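Local coordinates for protein MGS-M4 (Unidentified, PDB 4Q3M) that probably reduces carbonyl compounds with a nicotinamide cofactor, as expected of an aldo-keto reductase with a TIM-barrel fold, though its substrate is unknown, at residues 76-80 against 81-85; 116-119 against 120-123; 158-162 against 163-167; 168-171 against 172-176; 202-205 against 206-210. All coordinates share one frame; numbering follows the deposited sequence.

Interaction 1 (76-80 against 81-85); sequences NTDQG and YEKTL
A helix-start contact ties Thr77, Asp78 and Gly80, in the loop after strand 69-74, to Lys83 and Thr84 in the first turn of helix 81-94, near the protein surface. Gly80 occupies the N-cap position, and its carbonyl is gripped twice by one residue. The backbone N of Thr84 donates to Gly80 O at 2.8 Å, and the hydroxyl OG1 of Thr84 donates to the same Gly80 O, also at 2.8 Å. The hydroxyl comes from above the carbonyl plane, about 50° out of it, while the amide approaches nearly head-on. With chi1 at -70° the Thr84 hydroxyl stands beside its own backbone N, which lets both donors share one oxygen. This is the strand-to-helix connection of a beta/alpha-barrel unit, and the adjoining helix 111-126 helps to hold it: Thr117 OG1 bonds Gly80 N and Ser116 OG bonds Tyr81 N. On the outer side, the extended Lys83 chain reaches back over the 3-10 segment 76-78 and crosses the Asp78 side chain at about a right angle, with Asp78 OD1 3.7 Å from Lys83 CE. The ammonium goes past the carboxylate: Lys83 NZ makes a weak hydrogen bond to Thr77 O at 3.2 Å, while a water accepts from Lys83 NZ at 2.7 Å and donates to Thr77 O at 2.7 Å.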
loop_
_atom_site.group_PDB
_atom_site.type_symbol
_atom_site.label_atom_id
_atom_site.label_comp_id
_atom_site.label_asym_id
_atom_site.label_seq_id
_atom_site.Cartn_x
_atom_site.Cartn_y
_atom_site.Cartn_z
ATOM N N ASN A 76 -14.638 11.076 3.963
ATOM C CA ASN A 76 -14.492 11.141 2.509
ATOM C C ASN A 76 -15.622 11.865 1.781
ATOM O O ASN A 76 -15.381 12.611 0.833
ATOM C CB ASN A 76 -14.366 9.724 1.941
ATOM C CG ASN A 76 -13.286 8.913 2.628
ATOM O OD1 ASN A 76 -12.670 9.366 3.592
ATOM N ND2 ASN A 76 -13.055 7.700 2.137
ATOM N N THR A 77 -16.854 11.639 2.227
ATOM C CA THR A 77 -18.024 12.191 1.550
ATOM C C THR A 77 -18.133 13.706 1.692
ATOM O O THR A 77 -18.876 14.351 0.951
ATOM C CB THR A 77 -19.326 11.559 2.082
ATOM O OG1 THR A 77 -19.480 11.872 3.472
ATOM C CG2 THR A 77 -19.299 10.049 1.904
ATOM N N ASP A 78 -17.394 14.275 2.637
ATOM C CA ASP A 78 -17.499 15.701 2.919
ATOM C C ASP A 78 -16.334 16.508 2.348
ATOM O O ASP A 78 -16.214 17.703 2.622
ATOM C CB ASP A 78 -17.583 15.936 4.428
ATOM C CG ASP A 78 -18.867 15.415 5.035
ATOM O OD1 ASP A 78 -19.906 15.424 4.343
ATOM O OD2 ASP A 78 -18.833 14.997 6.213
ATOM N N GLN A 79 -15.476 15.863 1.563
ATOM C CA GLN A 79 -14.331 16.557 0.981
ATOM C C GLN A 79 -14.786 17.607 -0.028
ATOM O O GLN A 79 -15.723 17.384 -0.796
ATOM C CB GLN A 79 -13.363 15.566 0.327
ATOM C CG GLN A 79 -12.618 14.691 1.325
ATOM C CD GLN A 79 -11.377 14.048 0.734
ATOM O OE1 GLN A 79 -10.905 14.445 -0.331
ATOM N NE2 GLN A 79 -10.840 13.051 1.428
ATOM N N GLY A 80 -14.113 18.753 -0.015
ATOM C CA GLY A 80 -14.528 19.905 -0.794
ATOM C C GLY A 80 -14.690 21.092 0.134
ATOM O O GLY A 80 -15.154 20.932 1.261
ATOM N N TYR A 81 -14.317 22.278 -0.342
ATOM C CA TYR A 81 -14.227 23.469 0.503
ATOM C C TYR A 81 -15.489 23.758 1.319
ATOM O O TYR A 81 -15.439 23.798 2.548
ATOM C CB TYR A 81 -13.888 24.696 -0.350
ATOM C CG TYR A 81 -13.545 25.923 0.467
ATOM C CD1 TYR A 81 -12.256 26.126 0.942
ATOM C CD2 TYR A 81 -14.511 26.876 0.765
ATOM C CE1 TYR A 81 -11.937 27.243 1.689
ATOM C CE2 TYR A 81 -14.200 27.997 1.512
ATOM C CZ TYR A 81 -12.912 28.175 1.972
ATOM O OH TYR A 81 -12.597 29.288 2.716
ATOM N N GLU A 82 -16.612 23.959 0.637
ATOM C CA GLU A 82 -17.857 24.316 1.311
ATOM C C GLU A 82 -18.382 23.194 2.199
ATOM O O GLU A 82 -18.915 23.445 3.280
ATOM C CB GLU A 82 -18.928 24.705 0.290
ATOM C CG GLU A 82 -18.595 25.942 -0.520
ATOM C CD GLU A 82 -18.411 27.180 0.339
ATOM O OE1 GLU A 82 -19.034 27.261 1.419
ATOM O OE2 GLU A 82 -17.638 28.073 -0.065
ATOM N N LYS A 83 -18.228 21.958 1.739
ATOM C CA LYS A 83 -18.734 20.807 2.476
ATOM C C LYS A 83 -17.882 20.531 3.712
ATOM O O LYS A 83 -18.376 20.013 4.714
ATOM C CB LYS A 83 -18.776 19.574 1.572
ATOM C CG LYS A 83 -19.830 18.552 1.959
ATOM C CD LYS A 83 -20.069 17.563 0.828
ATOM C CE LYS A 83 -21.260 16.663 1.119
ATOM N NZ LYS A 83 -21.572 15.772 -0.033
ATOM N N THR A 84 -16.604 20.889 3.637
ATOM C CA THR A 84 -15.679 20.676 4.745
ATOM C C THR A 84 -15.962 21.639 5.895
ATOM O O THR A 84 -15.969 21.239 7.061
ATOM C CB THR A 84 -14.213 20.838 4.294
ATOM O OG1 THR A 84 -13.851 19.746 3.441
ATOM C CG2 THR A 84 -13.284 20.849 5.492
ATOM N N LEU A 85 -16.195 22.905 5.560
ATOM C CA LEU A 85 -16.513 23.922 6.559
ATOM C C LEU A 85 -17.748 23.537 7.365
ATOM O O LEU A 85 -17.805 23.754 8.574
ATOM C CB LEU A 85 -16.730 25.285 5.895
ATOM C CG LEU A 85 -15.539 25.930 5.186
ATOM C CD1 LEU A 85 -15.957 27.239 4.536
ATOM C CD2 LEU A 85 -14.390 26.155 6.157
HETATM O O HOH W 1 -20.136 13.966 -1.440
#

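Interaction 2 (116-119 against 120-123); sequences STYR and AFET
Arg119 bends at its second torsion (chi2 -72°) while Glu122 stays extended beyond CG, and the two chains therefore run side by side in the same direction along one flank of helix 111-126. Their guanidinium and carboxylate planes are almost parallel, only 4° apart, but displaced: Arg119 NH1 donates to Glu122 OE1 at 2.9 Å from the syn side, tilted out of both planes. The salt bridge has further partners at the end of helix 140-149 and in the loop beyond it, where Asn149 O receives Arg119 NH2 and the backbone N atoms of Lys151 and Ile152 bond Glu122 OE2. These partners probably keep both charged groups in fixed rotations. The carboxylate also meets Tyr118, whose ring edge lies near Glu122 OE2, with Tyr118 CE2 3.5 Å away and the two flat groups turned 64° against each other; the Tyr118 hydroxyl itself bonds Ile152 O. On the inward flank Thr117 and Phe121 lie alongside one another, Thr117 CG2 resting 3.7 Å from Phe121 CE1, and the Phe121 ring also meets that of Tyr103. Regular backbone bonds run beneath, including Glu122 N to Tyr118 O at 2.8 Å. This largely buried part of helix 111-126, its apolar flank on strands 69-74 and 133-136, belongs to a beta-alpha-beta crossover of the TIM barrel, linking strands 102-105 and 133-136.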
loop_
_atom_site.group_PDB
_atom_site.type_symbol
_atom_site.label_atom_id
_atom_site.label_comp_id
_atom_site.label_asym_id
_atom_site.label_seq_id
_atom_site.Cartn_x
_atom_site.Cartn_y
_atom_site.Cartn_z
ATOM N N SER A 116 -8.688 21.204 -2.063
ATOM C CA SER A 116 -9.914 21.960 -1.815
ATOM C C SER A 116 -10.360 21.804 -0.369
ATOM O O SER A 116 -10.819 22.755 0.262
ATOM C CB SER A 116 -11.030 21.507 -2.757
ATOM O OG SER A 116 -12.204 22.274 -2.557
ATOM N N THR A 117 -10.224 20.587 0.141
ATOM C CA THR A 117 -10.508 20.296 1.537
ATOM C C THR A 117 -9.533 20.990 2.476
ATOM O O THR A 117 -9.925 21.544 3.504
ATOM C CB THR A 117 -10.453 18.789 1.802
ATOM O OG1 THR A 117 -11.454 18.123 1.020
ATOM C CG2 THR A 117 -10.639 18.508 3.265
ATOM N N TYR A 118 -8.258 20.951 2.112
ATOM C CA TYR A 118 -7.210 21.502 2.956
ATOM C C TYR A 118 -7.275 23.026 3.002
ATOM O O TYR A 118 -6.934 23.636 4.015
ATOM C CB TYR A 118 -5.841 21.042 2.464
ATOM C CG TYR A 118 -4.754 21.175 3.500
ATOM C CD1 TYR A 118 -4.577 20.201 4.475
ATOM C CD2 TYR A 118 -3.906 22.271 3.505
ATOM C CE1 TYR A 118 -3.584 20.318 5.426
ATOM C CE2 TYR A 118 -2.911 22.397 4.450
ATOM C CZ TYR A 118 -2.753 21.418 5.409
ATOM O OH TYR A 118 -1.763 21.540 6.353
ATOM N N ARG A 119 -7.711 23.635 1.903
ATOM C CA ARG A 119 -7.918 25.079 1.862
ATOM C C ARG A 119 -8.942 25.488 2.912
ATOM O O ARG A 119 -8.832 26.551 3.523
ATOM C CB ARG A 119 -8.377 25.528 0.474
ATOM C CG ARG A 119 -7.268 25.605 -0.563
ATOM C CD ARG A 119 -6.339 26.778 -0.298
ATOM N NE ARG A 119 -5.304 26.895 -1.322
ATOM C CZ ARG A 119 -4.081 26.388 -1.210
ATOM N NH1 ARG A 119 -3.732 25.728 -0.114
ATOM N NH2 ARG A 119 -3.205 26.541 -2.194
ATOM N N ALA A 120 -9.936 24.629 3.119
ATOM C CA ALA A 120 -10.933 24.852 4.155
ATOM C C ALA A 120 -10.313 24.666 5.536
ATOM O O ALA A 120 -10.641 25.397 6.471
ATOM C CB ALA A 120 -12.115 23.919 3.968
ATOM N N PHE A 121 -9.420 23.687 5.657
ATOM C CA PHE A 121 -8.671 23.482 6.894
ATOM C C PHE A 121 -7.862 24.732 7.221
ATOM O O PHE A 121 -7.805 25.168 8.370
ATOM C CB PHE A 121 -7.728 22.276 6.792
ATOM C CG PHE A 121 -8.408 20.941 6.939
ATOM C CD1 PHE A 121 -9.748 20.776 6.630
ATOM C CD2 PHE A 121 -7.695 19.845 7.398
ATOM C CE1 PHE A 121 -10.357 19.543 6.767
ATOM C CE2 PHE A 121 -8.301 18.612 7.540
ATOM C CZ PHE A 121 -9.633 18.461 7.223
ATOM N N GLU A 122 -7.240 25.299 6.192
ATOM C CA GLU A 122 -6.400 26.480 6.346
ATOM C C GLU A 122 -7.211 27.696 6.784
ATOM O O GLU A 122 -6.744 28.503 7.587
ATOM C CB GLU A 122 -5.664 26.782 5.039
ATOM C CG GLU A 122 -4.591 25.764 4.691
ATOM C CD GLU A 122 -3.921 26.050 3.362
ATOM O OE1 GLU A 122 -4.579 26.636 2.477
ATOM O OE2 GLU A 122 -2.736 25.690 3.202
ATOM N N THR A 123 -8.424 27.821 6.254
ATOM C CA THR A 123 -9.319 28.903 6.646
ATOM C C THR A 123 -9.690 28.774 8.121
ATOM O O THR A 123 -9.693 29.758 8.860
ATOM C CB THR A 123 -10.603 28.918 5.792
ATOM O OG1 THR A 123 -10.263 29.137 4.417
ATOM C CG2 THR A 123 -11.542 30.021 6.255
#

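Interaction 3 (158-162 against 163-167); sequences QVETH and VTLQN
Val163 to Asn167 double back against Glu160, Thr161 and His162 in the loop that links strand 156-160 to helix 168-176, one of the beta/alpha connections of the TIM barrel. Val163 begins the turn, and its carbonyl O receives a nearly straight bond from Gln166 NE2 at 3.1 Å. Thr164 comes next to the imidazole of His162, whose CG sits between its own backbone N and carbonyl carbon (chi1 40°), turning the ring towards Thr164 and Leu165. The amide N of Thr164, at the ring edge, gives a weak hydrogen bond to His162 ND1 at 3.4 Å. Across the ring, His162 NE2 donates to the anti lone pair of Glu160 OE2 at 2.9 Å, which fixes the imidazole mainly from NE2; Glu160 is itself fixed by Lys264 and the backbone N of Ile265. Leu165 follows, with Leu165 CB 3.4 Å from His162 CE1 and its CD2 methyl set against the Glu160 carboxylate. Leu165 O accepts from His162 N at 3.1 Å. Gln166 lays its chain alongside the His162 carbonyl, and its OE1 reaches His168 NE2. Asn167, just before the helix, is also bonded through its backbone N to Asn271 of the second subunit. The side-chain amide nitrogen of Asn167 turns back to the strand end, where Asn167 ND2 donates to Glu160 O at 2.6 Å and to Thr161 OG1 at 2.9 Å, with both acceptors close to the amide plane.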
loop_
_atom_site.group_PDB
_atom_site.type_symbol
_atom_site.label_atom_id
_atom_site.label_comp_id
_atom_site.label_asym_id
_atom_site.label_seq_id
_atom_site.Cartn_x
_atom_site.Cartn_y
_atom_site.Cartn_z
ATOM N N GLN A 158 -1.531 10.698 10.039
ATOM C CA GLN A 158 -1.931 9.507 10.781
ATOM C C GLN A 158 -2.109 8.306 9.857
ATOM O O GLN A 158 -3.038 8.265 9.050
ATOM C CB GLN A 158 -3.222 9.759 11.563
ATOM C CG GLN A 158 -3.664 8.564 12.394
ATOM C CD GLN A 158 -4.978 8.796 13.112
ATOM O OE1 GLN A 158 -5.905 7.994 13.004
ATOM N NE2 GLN A 158 -5.063 9.892 13.858
ATOM N N VAL A 159 -1.218 7.329 9.982
ATOM C CA VAL A 159 -1.263 6.143 9.133
ATOM C C VAL A 159 -1.102 4.857 9.936
ATOM O O VAL A 159 -0.584 4.869 11.054
ATOM C CB VAL A 159 -0.170 6.184 8.046
ATOM C CG1 VAL A 159 -0.461 7.284 7.034
ATOM C CG2 VAL A 159 1.200 6.375 8.679
ATOM N N GLU A 160 -1.554 3.750 9.353
ATOM C CA GLU A 160 -1.396 2.433 9.959
ATOM C C GLU A 160 0.078 2.110 10.155
ATOM O O GLU A 160 0.828 1.984 9.188
ATOM C CB GLU A 160 -2.056 1.357 9.097
ATOM C CG GLU A 160 -1.742 -0.064 9.541
ATOM C CD GLU A 160 -2.071 -1.094 8.480
ATOM O OE1 GLU A 160 -2.786 -0.750 7.515
ATOM O OE2 GLU A 160 -1.604 -2.247 8.606
ATOM N N THR A 161 0.490 1.983 11.410
ATOM C CA THR A 161 1.884 1.703 11.726
ATOM C C THR A 161 1.999 0.795 12.944
ATOM O O THR A 161 1.510 1.121 14.026
ATOM C CB THR A 161 2.676 3.000 11.983
ATOM O OG1 THR A 161 2.497 3.902 10.883
ATOM C CG2 THR A 161 4.156 2.698 12.149
ATOM N N HIS A 162 2.644 -0.349 12.753
ATOM C CA HIS A 162 2.883 -1.295 13.834
ATOM C C HIS A 162 4.123 -2.130 13.533
ATOM O O HIS A 162 4.830 -1.872 12.561
ATOM C CB HIS A 162 1.661 -2.191 14.050
ATOM C CG HIS A 162 1.004 -2.634 12.780
ATOM N ND1 HIS A 162 1.588 -3.531 11.911
ATOM C CD2 HIS A 162 -0.189 -2.304 12.233
ATOM C CE1 HIS A 162 0.783 -3.733 10.885
ATOM N NE2 HIS A 162 -0.303 -3.000 11.055
ATOM N N VAL A 163 4.383 -3.134 14.364
ATOM C CA VAL A 163 5.633 -3.883 14.281
ATOM C C VAL A 163 5.760 -4.735 13.016
ATOM O O VAL A 163 6.861 -5.154 12.659
ATOM C CB VAL A 163 5.813 -4.792 15.511
ATOM C CG1 VAL A 163 5.927 -3.953 16.777
ATOM C CG2 VAL A 163 4.664 -5.780 15.615
ATOM N N THR A 164 4.649 -4.990 12.333
ATOM C CA THR A 164 4.698 -5.753 11.088
ATOM C C THR A 164 4.621 -4.835 9.868
ATOM O O THR A 164 4.928 -5.249 8.750
ATOM C CB THR A 164 3.569 -6.802 11.015
ATOM O OG1 THR A 164 2.320 -6.193 11.361
ATOM C CG2 THR A 164 3.846 -7.945 11.978
ATOM N N LEU A 165 4.213 -3.589 10.093
ATOM C CA LEU A 165 4.212 -2.567 9.050
ATOM C C LEU A 165 4.826 -1.287 9.609
ATOM O O LEU A 165 4.113 -0.371 10.022
ATOM C CB LEU A 165 2.794 -2.305 8.539
ATOM C CG LEU A 165 2.655 -1.416 7.301
ATOM C CD1 LEU A 165 3.120 -2.154 6.053
ATOM C CD2 LEU A 165 1.223 -0.927 7.141
ATOM N N GLN A 166 6.153 -1.229 9.616
ATOM C CA GLN A 166 6.873 -0.219 10.386
ATOM C C GLN A 166 7.018 1.128 9.674
ATOM O O GLN A 166 7.289 2.142 10.319
ATOM C CB GLN A 166 8.251 -0.759 10.774
ATOM C CG GLN A 166 8.184 -2.085 11.520
ATOM C CD GLN A 166 9.512 -2.488 12.128
ATOM O OE1 GLN A 166 10.509 -1.778 11.998
ATOM N NE2 GLN A 166 9.531 -3.632 12.802
ATOM N N ASN A 167 6.841 1.132 8.354
ATOM C CA ASN A 167 6.809 2.367 7.566
ATOM C C ASN A 167 8.014 3.287 7.764
ATOM O O ASN A 167 7.849 4.490 7.959
ATOM C CB ASN A 167 5.534 3.154 7.883
ATOM C CG ASN A 167 4.274 2.359 7.617
ATOM O OD1 ASN A 167 4.236 1.513 6.723
ATOM N ND2 ASN A 167 3.230 2.626 8.396
#

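Interaction 4 (168-171 against 172-176); sequences HFLH and DYCKK
Lys175 lies over one face of the His171 imidazole, one turn back along helix 168-176. The two side chains cross at a slant, and Lys175 CE stands above the middle of the ring, 3.8 Å from its centroid and 11° off the normal, a CH-pi contact. A bend at the third torsion (chi3 -65°) brings this methylene over the ring, while Lys175 CD approaches His171 NE2 to 3.6 Å. The same bend turns the ammonium towards Asp172, where Lys175 NZ and Asp172 OD1 form a long salt bridge of 3.7 Å. The lysine chain thus occupies one face of the ring, and a weak hydrogen bond joins His171 ND1 to Arg223. Elsewhere on the helix, Leu170 and Cys174 face inwards together, with Leu170 CD1 4.1 Å from Cys174 SG, and pack on strands 156-160 and 180-184. Phe169 and Tyr173 point instead to helix 140-149, and Phe169 also meets Asp270 of the second subunit. Even backbone bonds of 3.0 Å, such as Lys175 N to His171 O, keep the turns regular. An amphipathic helix laid on its two flanking strands is the crossover of a beta-alpha-beta unit in a TIM barrel.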
loop_
_atom_site.group_PDB
_atom_site.type_symbol
_atom_site.label_atom_id
_atom_site.label_comp_id
_atom_site.label_asym_id
_atom_site.label_seq_id
_atom_site.Cartn_x
_atom_site.Cartn_y
_atom_site.Cartn_z
ATOM N N HIS A 168 9.218 2.727 7.711
ATOM C CA HIS A 168 10.431 3.515 7.912
ATOM C C HIS A 168 10.658 4.527 6.792
ATOM O O HIS A 168 11.195 5.610 7.022
ATOM C CB HIS A 168 11.649 2.598 8.039
ATOM C CG HIS A 168 11.697 1.837 9.327
ATOM N ND1 HIS A 168 12.344 2.312 10.448
ATOM C CD2 HIS A 168 11.174 0.638 9.674
ATOM C CE1 HIS A 168 12.218 1.436 11.429
ATOM N NE2 HIS A 168 11.511 0.412 10.986
ATOM N N PHE A 169 10.247 4.167 5.579
ATOM C CA PHE A 169 10.398 5.048 4.428
ATOM C C PHE A 169 9.493 6.267 4.559
ATOM O O PHE A 169 9.943 7.405 4.426
ATOM C CB PHE A 169 10.089 4.294 3.132
ATOM C CG PHE A 169 10.361 5.090 1.886
ATOM C CD1 PHE A 169 11.607 5.054 1.286
ATOM C CD2 PHE A 169 9.368 5.868 1.311
ATOM C CE1 PHE A 169 11.862 5.783 0.139
ATOM C CE2 PHE A 169 9.617 6.601 0.167
ATOM C CZ PHE A 169 10.865 6.556 -0.422
ATOM N N LEU A 170 8.214 6.015 4.820
ATOM C CA LEU A 170 7.232 7.079 4.991
ATOM C C LEU A 170 7.579 7.951 6.193
ATOM O O LEU A 170 7.427 9.173 6.151
ATOM C CB LEU A 170 5.830 6.489 5.152
ATOM C CG LEU A 170 4.681 7.473 5.380
ATOM C CD1 LEU A 170 4.547 8.428 4.203
ATOM C CD2 LEU A 170 3.378 6.727 5.622
ATOM N N HIS A 171 8.051 7.310 7.258
ATOM C CA HIS A 171 8.453 8.010 8.472
ATOM C C HIS A 171 9.593 8.982 8.192
ATOM O O HIS A 171 9.554 10.138 8.613
ATOM C CB HIS A 171 8.871 7.011 9.553
ATOM C CG HIS A 171 9.130 7.637 10.888
ATOM N ND1 HIS A 171 9.916 7.037 11.849
ATOM C CD2 HIS A 171 8.703 8.803 11.425
ATOM C CE1 HIS A 171 9.964 7.809 12.920
ATOM N NE2 HIS A 171 9.237 8.887 12.689
ATOM N N ASP A 172 10.607 8.503 7.476
ATOM C CA ASP A 172 11.753 9.332 7.124
ATOM C C ASP A 172 11.336 10.513 6.258
ATOM O O ASP A 172 11.813 11.629 6.455
ATOM C CB ASP A 172 12.819 8.504 6.405
ATOM C CG ASP A 172 13.615 7.628 7.354
ATOM O OD1 ASP A 172 13.595 7.900 8.573
ATOM O OD2 ASP A 172 14.266 6.673 6.879
ATOM N N TYR A 173 10.446 10.265 5.300
ATOM C CA TYR A 173 9.953 11.330 4.435
ATOM C C TYR A 173 9.260 12.418 5.248
ATOM O O TYR A 173 9.527 13.605 5.064
ATOM C CB TYR A 173 8.989 10.786 3.377
ATOM C CG TYR A 173 8.326 11.888 2.579
ATOM C CD1 TYR A 173 8.970 12.471 1.496
ATOM C CD2 TYR A 173 7.063 12.357 2.919
ATOM C CE1 TYR A 173 8.372 13.486 0.772
ATOM C CE2 TYR A 173 6.461 13.370 2.205
ATOM C CZ TYR A 173 7.117 13.930 1.131
ATOM O OH TYR A 173 6.514 14.940 0.421
ATOM N N CYS A 174 8.364 12.003 6.139
ATOM C CA CYS A 174 7.626 12.938 6.978
ATOM C C CYS A 174 8.567 13.771 7.844
ATOM O O CYS A 174 8.409 14.988 7.951
ATOM C CB CYS A 174 6.621 12.192 7.858
ATOM S SG CYS A 174 5.245 11.441 6.955
ATOM N N LYS A 175 9.549 13.112 8.451
ATOM C CA LYS A 175 10.515 13.795 9.304
ATOM C C LYS A 175 11.341 14.810 8.520
ATOM O O LYS A 175 11.689 15.869 9.043
ATOM C CB LYS A 175 11.441 12.786 9.990
ATOM C CG LYS A 175 10.815 12.085 11.185
ATOM C CD LYS A 175 11.856 11.326 11.994
ATOM C CE LYS A 175 12.461 10.183 11.195
ATOM N NZ LYS A 175 13.557 9.506 11.944
ATOM N N LYS A 176 11.651 14.488 7.268
ATOM C CA LYS A 176 12.388 15.407 6.410
ATOM C C LYS A 176 11.536 16.620 6.050
ATOM O O LYS A 176 12.059 17.707 5.807
ATOM C CB LYS A 176 12.861 14.703 5.135
ATOM C CG LYS A 176 13.976 13.693 5.355
ATOM C CD LYS A 176 14.430 13.076 4.040
ATOM C CE LYS A 176 15.553 12.072 4.259
ATOM N NZ LYS A 176 16.032 11.483 2.978
#

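Interaction 5 (202-205 against 206-210); sequences AKIA and KKHDK
Ala205 against Lys210 and Ile204 against His208 make the tightly packed part of this contact, in the last part of the 199-207 region, whereas the chains of Lys203 and Lys206 run along its outer side. Ala205 CB lies 3.5 Å from Lys210 O and packs on Ile215 of helix 212-222. Ile204 reaches the ring of His208, with Ile204 CD1 4.2 Å from His208 CD2, and both side chains rest on Leu248. The backbone closes here through Lys210 N, which donates to Ala205 O at 3.1 Å. This six-to-one bond, together with the left-handed backbone of Asp209 (phi 55°), turns the chain towards helix 212-222 of the barrel's outer layer. In the preceding turn Lys206 N bonds Lys203 O, three residues back, at 2.7 Å, and Lys207 N makes a weak bond to Ile204 O at 3.2 Å. Towards solvent, a bend in the Lys206 chain at its third torsion (chi3 65°) lays its methylenes against Lys203, with Lys206 CE 3.6 Å from Lys203 CG. Their like charges stay apart, Lys203 NZ and Lys206 NZ lying 6.0 Å from each other. The other basic chains are engaged elsewhere: Lys207 forms salt bridges to Asp249 and Asp252, Lys210 one to Asp245, and His208 NE2 is hydrogen-bonded to Asp252.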
loop_
_atom_site.group_PDB
_atom_site.type_symbol
_atom_site.label_atom_id
_atom_site.label_comp_id
_atom_site.label_asym_id
_atom_site.label_seq_id
_atom_site.Cartn_x
_atom_site.Cartn_y
_atom_site.Cartn_z
ATOM N N ALA A 202 7.136 -11.376 22.340
ATOM C CA ALA A 202 6.865 -12.093 23.581
ATOM C C ALA A 202 8.116 -12.195 24.445
ATOM O O ALA A 202 8.040 -12.129 25.671
ATOM C CB ALA A 202 6.312 -13.479 23.285
ATOM N N LYS A 203 9.267 -12.357 23.798
ATOM C CA LYS A 203 10.527 -12.493 24.516
ATOM C C LYS A 203 10.894 -11.182 25.201
ATOM O O LYS A 203 11.082 -11.149 26.411
ATOM C CB LYS A 203 11.654 -12.931 23.572
ATOM C CG LYS A 203 13.031 -12.366 23.929
ATOM C CD LYS A 203 13.850 -12.035 22.690
ATOM C CE LYS A 203 15.195 -11.419 23.062
ATOM N NZ LYS A 203 15.057 -10.032 23.591
ATOM N N ILE A 204 10.973 -10.098 24.433
ATOM C CA ILE A 204 11.493 -8.844 24.967
ATOM C C ILE A 204 10.548 -8.296 26.040
ATOM O O ILE A 204 10.930 -7.438 26.836
ATOM C CB ILE A 204 11.742 -7.808 23.823
ATOM C CG1 ILE A 204 10.482 -7.034 23.425
ATOM C CG2 ILE A 204 12.386 -8.474 22.616
ATOM C CD1 ILE A 204 10.318 -5.735 24.183
ATOM N N ALA A 205 9.320 -8.809 26.063
ATOM C CA ALA A 205 8.370 -8.484 27.119
ATOM C C ALA A 205 8.806 -9.092 28.452
ATOM O O ALA A 205 8.452 -8.588 29.518
ATOM C CB ALA A 205 6.976 -8.964 26.744
ATOM N N LYS A 206 9.573 -10.178 28.383
ATOM C CA LYS A 206 10.146 -10.801 29.575
ATOM C C LYS A 206 11.176 -9.878 30.217
ATOM O O LYS A 206 11.358 -9.877 31.435
ATOM C CB LYS A 206 10.795 -12.148 29.223
ATOM C CG LYS A 206 12.323 -12.148 29.336
ATOM C CD LYS A 206 12.971 -13.421 28.808
ATOM C CE LYS A 206 12.748 -13.583 27.313
ATOM N NZ LYS A 206 13.406 -14.798 26.759
ATOM N N LYS A 207 11.832 -9.083 29.382
ATOM C CA LYS A 207 12.993 -8.306 29.790
ATOM C C LYS A 207 12.601 -7.104 30.637
ATOM O O LYS A 207 13.336 -6.696 31.537
ATOM C CB LYS A 207 13.765 -7.860 28.548
ATOM C CG LYS A 207 15.029 -7.071 28.808
ATOM C CD LYS A 207 15.722 -6.775 27.490
ATOM C CE LYS A 207 16.903 -5.845 27.666
ATOM N NZ LYS A 207 17.529 -5.531 26.354
ATOM N N HIS A 208 11.427 -6.550 30.354
ATOM C CA HIS A 208 10.975 -5.340 31.025
ATOM C C HIS A 208 9.731 -5.591 31.873
ATOM O O HIS A 208 9.122 -4.648 32.382
ATOM C CB HIS A 208 10.703 -4.243 29.995
ATOM C CG HIS A 208 11.858 -3.981 29.079
ATOM N ND1 HIS A 208 12.988 -3.299 29.480
ATOM C CD2 HIS A 208 12.063 -4.316 27.782
ATOM C CE1 HIS A 208 13.836 -3.222 28.470
ATOM N NE2 HIS A 208 13.299 -3.831 27.429
ATOM N N ASP A 209 9.368 -6.864 32.021
ATOM C CA ASP A 209 8.212 -7.273 32.817
ATOM C C ASP A 209 6.945 -6.553 32.355
ATOM O O ASP A 209 6.141 -6.091 33.165
ATOM C CB ASP A 209 8.467 -7.017 34.307
ATOM C CG ASP A 209 7.439 -7.682 35.203
ATOM O OD1 ASP A 209 6.828 -8.683 34.770
ATOM O OD2 ASP A 209 7.240 -7.202 36.339
ATOM N N LYS A 210 6.780 -6.456 31.041
ATOM C CA LYS A 210 5.629 -5.777 30.465
ATOM C C LYS A 210 4.783 -6.743 29.648
ATOM O O LYS A 210 5.134 -7.911 29.492
ATOM C CB LYS A 210 6.081 -4.606 29.589
ATOM C CG LYS A 210 6.773 -3.490 30.351
ATOM C CD LYS A 210 5.806 -2.787 31.285
ATOM C CE LYS A 210 6.475 -1.633 32.010
ATOM N NZ LYS A 210 5.509 -0.882 32.857
#

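Overall arrangement
Each contact is local and they follow in series along the chain, with none nesting or crossing. Interaction 1 closes the entry to helix 81-94. Interaction 2, about 9 Å away centre to centre, lies within the neighbouring helix 111-126 and touches interaction 1, where a probable hydrogen bond joins the Tyr81 and Thr123 hydroxyls. Interaction 3 then closes the loop after strand 156-160, and interaction 4 continues into the helix that follows, joined by Val159 against Leu170; both border the second subunit. Interaction 5 ends the 199-207 region on the other side of the barrel from interactions 1 and 2, its centre about 46 Å from that of interaction 1.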